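Local coordinates for protein endolysin (Clostridium phage phictp1, PDB 5A6S) that probably binds the clostridial cell wall through this truncated binding domain of a phage lysis enzyme, at residues Asn3-Asn8 with Tyr18-Leu23. The protein carries 1 engineered substitution. Residues are numbered along the deposited sequence; the frame is centred on the assembly and turned at random.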
loop_
_atom_site.group_PDB
_atom_site.type_symbol
_atom_site.label_atom_id
_atom_site.label_comp_id
_atom_site.label_asym_id
_atom_site.label_seq_id
_atom_site.Cartn_x
_atom_site.Cartn_y
_atom_site.Cartn_z
ATOM N N ASN B 3 -18.421 2.170 -8.343
ATOM C CA ASN B 3 -17.648 2.282 -7.085
ATOM C C ASN B 3 -16.378 3.053 -7.323
ATOM O O ASN B 3 -15.719 2.896 -8.384
ATOM C CB ASN B 3 -17.262 0.899 -6.537
ATOM C CG ASN B 3 -18.432 0.040 -6.106
ATOM O OD1 ASN B 3 -19.170 0.327 -5.148
ATOM N ND2 ASN B 3 -18.543 -1.123 -6.763
ATOM N N LEU B 4 -15.980 3.828 -6.316
ATOM C CA LEU B 4 -14.711 4.530 -6.305
ATOM C C LEU B 4 -14.209 4.644 -4.854
ATOM O O LEU B 4 -15.001 4.845 -3.929
ATOM C CB LEU B 4 -14.914 5.935 -6.888
ATOM C CG LEU B 4 -13.762 6.861 -7.042
ATOM C CD1 LEU B 4 -12.688 6.321 -7.961
ATOM C CD2 LEU B 4 -14.256 8.193 -7.589
ATOM N N VAL B 5 -12.885 4.504 -4.679
ATOM C CA VAL B 5 -12.244 4.620 -3.396
ATOM C C VAL B 5 -11.289 5.798 -3.377
ATOM O O VAL B 5 -10.339 5.889 -4.133
ATOM C CB VAL B 5 -11.521 3.326 -3.018
ATOM C CG1 VAL B 5 -11.067 3.389 -1.571
ATOM C CG2 VAL B 5 -12.430 2.122 -3.219
ATOM N N VAL B 6 -11.524 6.678 -2.412
ATOM C CA VAL B 6 -10.733 7.892 -2.154
ATOM C C VAL B 6 -9.842 7.692 -0.917
ATOM O O VAL B 6 -10.248 7.101 0.107
ATOM C CB VAL B 6 -11.636 9.135 -1.859
ATOM C CG1 VAL B 6 -10.831 10.431 -1.949
ATOM C CG2 VAL B 6 -12.768 9.228 -2.834
ATOM N N TYR B 7 -8.629 8.161 -1.045
ATOM C CA TYR B 7 -7.607 8.126 0.005
ATOM C C TYR B 7 -6.884 9.482 0.034
ATOM O O TYR B 7 -6.816 10.172 -0.974
ATOM C CB TYR B 7 -6.621 6.998 -0.267
ATOM C CG TYR B 7 -5.893 7.186 -1.535
ATOM C CD1 TYR B 7 -4.726 7.915 -1.586
ATOM C CD2 TYR B 7 -6.402 6.708 -2.737
ATOM C CE1 TYR B 7 -4.073 8.080 -2.764
ATOM C CE2 TYR B 7 -5.756 6.888 -3.913
ATOM C CZ TYR B 7 -4.615 7.563 -3.951
ATOM O OH TYR B 7 -4.003 7.762 -5.124
ATOM N N ASN B 8 -6.336 9.824 1.203
ATOM C CA ASN B 8 -5.326 10.877 1.289
ATOM C C ASN B 8 -3.911 10.284 1.170
ATOM O O ASN B 8 -3.689 9.114 1.524
ATOM C CB ASN B 8 -5.485 11.601 2.643
ATOM C CG ASN B 8 -6.832 12.285 2.763
ATOM O OD1 ASN B 8 -7.082 13.337 2.144
ATOM N ND2 ASN B 8 -7.688 11.698 3.514
ATOM N N TYR B 18 -6.355 -2.231 -1.380
ATOM C CA TYR B 18 -6.980 -3.489 -1.069
ATOM C C TYR B 18 -8.501 -3.428 -1.239
ATOM O O TYR B 18 -9.094 -4.342 -1.799
ATOM C CB TYR B 18 -6.694 -3.907 0.384
ATOM C CG TYR B 18 -5.262 -4.431 0.620
ATOM C CD1 TYR B 18 -4.855 -5.648 0.094
ATOM C CD2 TYR B 18 -4.399 -3.780 1.457
ATOM C CE1 TYR B 18 -3.547 -6.125 0.262
ATOM C CE2 TYR B 18 -3.124 -4.266 1.690
ATOM C CZ TYR B 18 -2.692 -5.437 1.076
ATOM O OH TYR B 18 -1.465 -5.896 1.354
ATOM N N LEU B 19 -9.126 -2.355 -0.752
ATOM C CA LEU B 19 -10.573 -2.240 -0.972
ATOM C C LEU B 19 -10.942 -2.184 -2.483
ATOM O O LEU B 19 -11.901 -2.837 -2.934
ATOM C CB LEU B 19 -11.104 -1.015 -0.216
ATOM C CG LEU B 19 -12.618 -0.807 -0.253
ATOM C CD1 LEU B 19 -13.331 -1.999 0.344
ATOM C CD2 LEU B 19 -13.029 0.505 0.446
ATOM N N ALA B 20 -10.204 -1.409 -3.254
ATOM C CA ALA B 20 -10.434 -1.304 -4.707
ATOM C C ALA B 20 -10.179 -2.650 -5.445
ATOM O O ALA B 20 -10.824 -2.999 -6.454
ATOM C CB ALA B 20 -9.557 -0.231 -5.238
ATOM N N ASP B 21 -9.239 -3.434 -4.925
ATOM C CA ASP B 21 -9.061 -4.744 -5.520
ATOM C C ASP B 21 -10.336 -5.567 -5.289
ATOM O O ASP B 21 -10.779 -6.329 -6.161
ATOM C CB ASP B 21 -7.881 -5.457 -4.881
ATOM C CG ASP B 21 -6.558 -4.925 -5.322
ATOM O OD1 ASP B 21 -6.426 -4.224 -6.364
ATOM O OD2 ASP B 21 -5.529 -5.341 -4.703
ATOM N N ARG B 22 -10.854 -5.535 -4.080
ATOM C CA ARG B 22 -11.991 -6.362 -3.777
ATOM C C ARG B 22 -13.254 -5.867 -4.521
ATOM O O ARG B 22 -13.981 -6.698 -5.088
ATOM C CB ARG B 22 -12.272 -6.468 -2.328
ATOM C CG ARG B 22 -13.586 -7.159 -2.081
ATOM C CD ARG B 22 -13.499 -8.644 -2.378
ATOM N NE ARG B 22 -14.773 -9.275 -1.970
ATOM C CZ ARG B 22 -15.925 -9.168 -2.653
ATOM N NH1 ARG B 22 -16.019 -8.435 -3.780
ATOM N NH2 ARG B 22 -16.998 -9.796 -2.209
ATOM N N LEU B 23 -13.473 -4.569 -4.564
ATOM C CA LEU B 23 -14.556 -3.972 -5.359
ATOM C C LEU B 23 -14.309 -3.966 -6.859
ATOM O O LEU B 23 -15.224 -3.637 -7.611
ATOM C CB LEU B 23 -14.838 -2.544 -4.931
ATOM C CG LEU B 23 -15.277 -2.392 -3.472
ATOM C CD1 LEU B 23 -15.316 -0.914 -3.150
ATOM C CD2 LEU B 23 -16.573 -3.084 -3.058
#
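Strand 3-7 and helical residues 18-23 run almost exactly antiparallel, at 176°, with their axes 8.6 Å apart, as the first strand and the helix of the beta-alpha-beta unit formed with strand 27-29. Asn3 opens the contact beside Leu23, with Asn3 CB lying 4.3 Å from Leu23 CD1; the same side chain also rests on Asn41 and Tyr43 of the neighbouring strand 41-45. Leu4 points away from the helix, and its backbone is hydrogen-bonded to Asn41 and Tyr43.

On the strand side Val5 carries most of the packing. With CG1 anti to its backbone N (chi1 -170°) and CG2 anti to the carbonyl carbon, it spreads both methyls over the helix. Val5 CG1 meets Leu19 CD2 at 4.0 Å and Val5 CG2 lies 4.1 Å from the same methyl; the two side chains cross obliquely. Val5 CG2 is also 4.2 Å from Ala20 CB. Consistent with the small side chain of Ala20, the CA atoms of Val5 and Ala20 are 6.3 Å apart. Val5 CG2 lies 4.2 Å from Leu23 CD1 as well. Leu19 continues this apolar layer to Val72 and Tyr75 of helix 65-77.

No hydrogen bond links the two segments. The backbone of Val5 is hydrogen-bonded to Pro26 and Ile28 within the sheet. Across the two segments, the joint between helix and strand rests on buried apolar contact, without directional polar bonds.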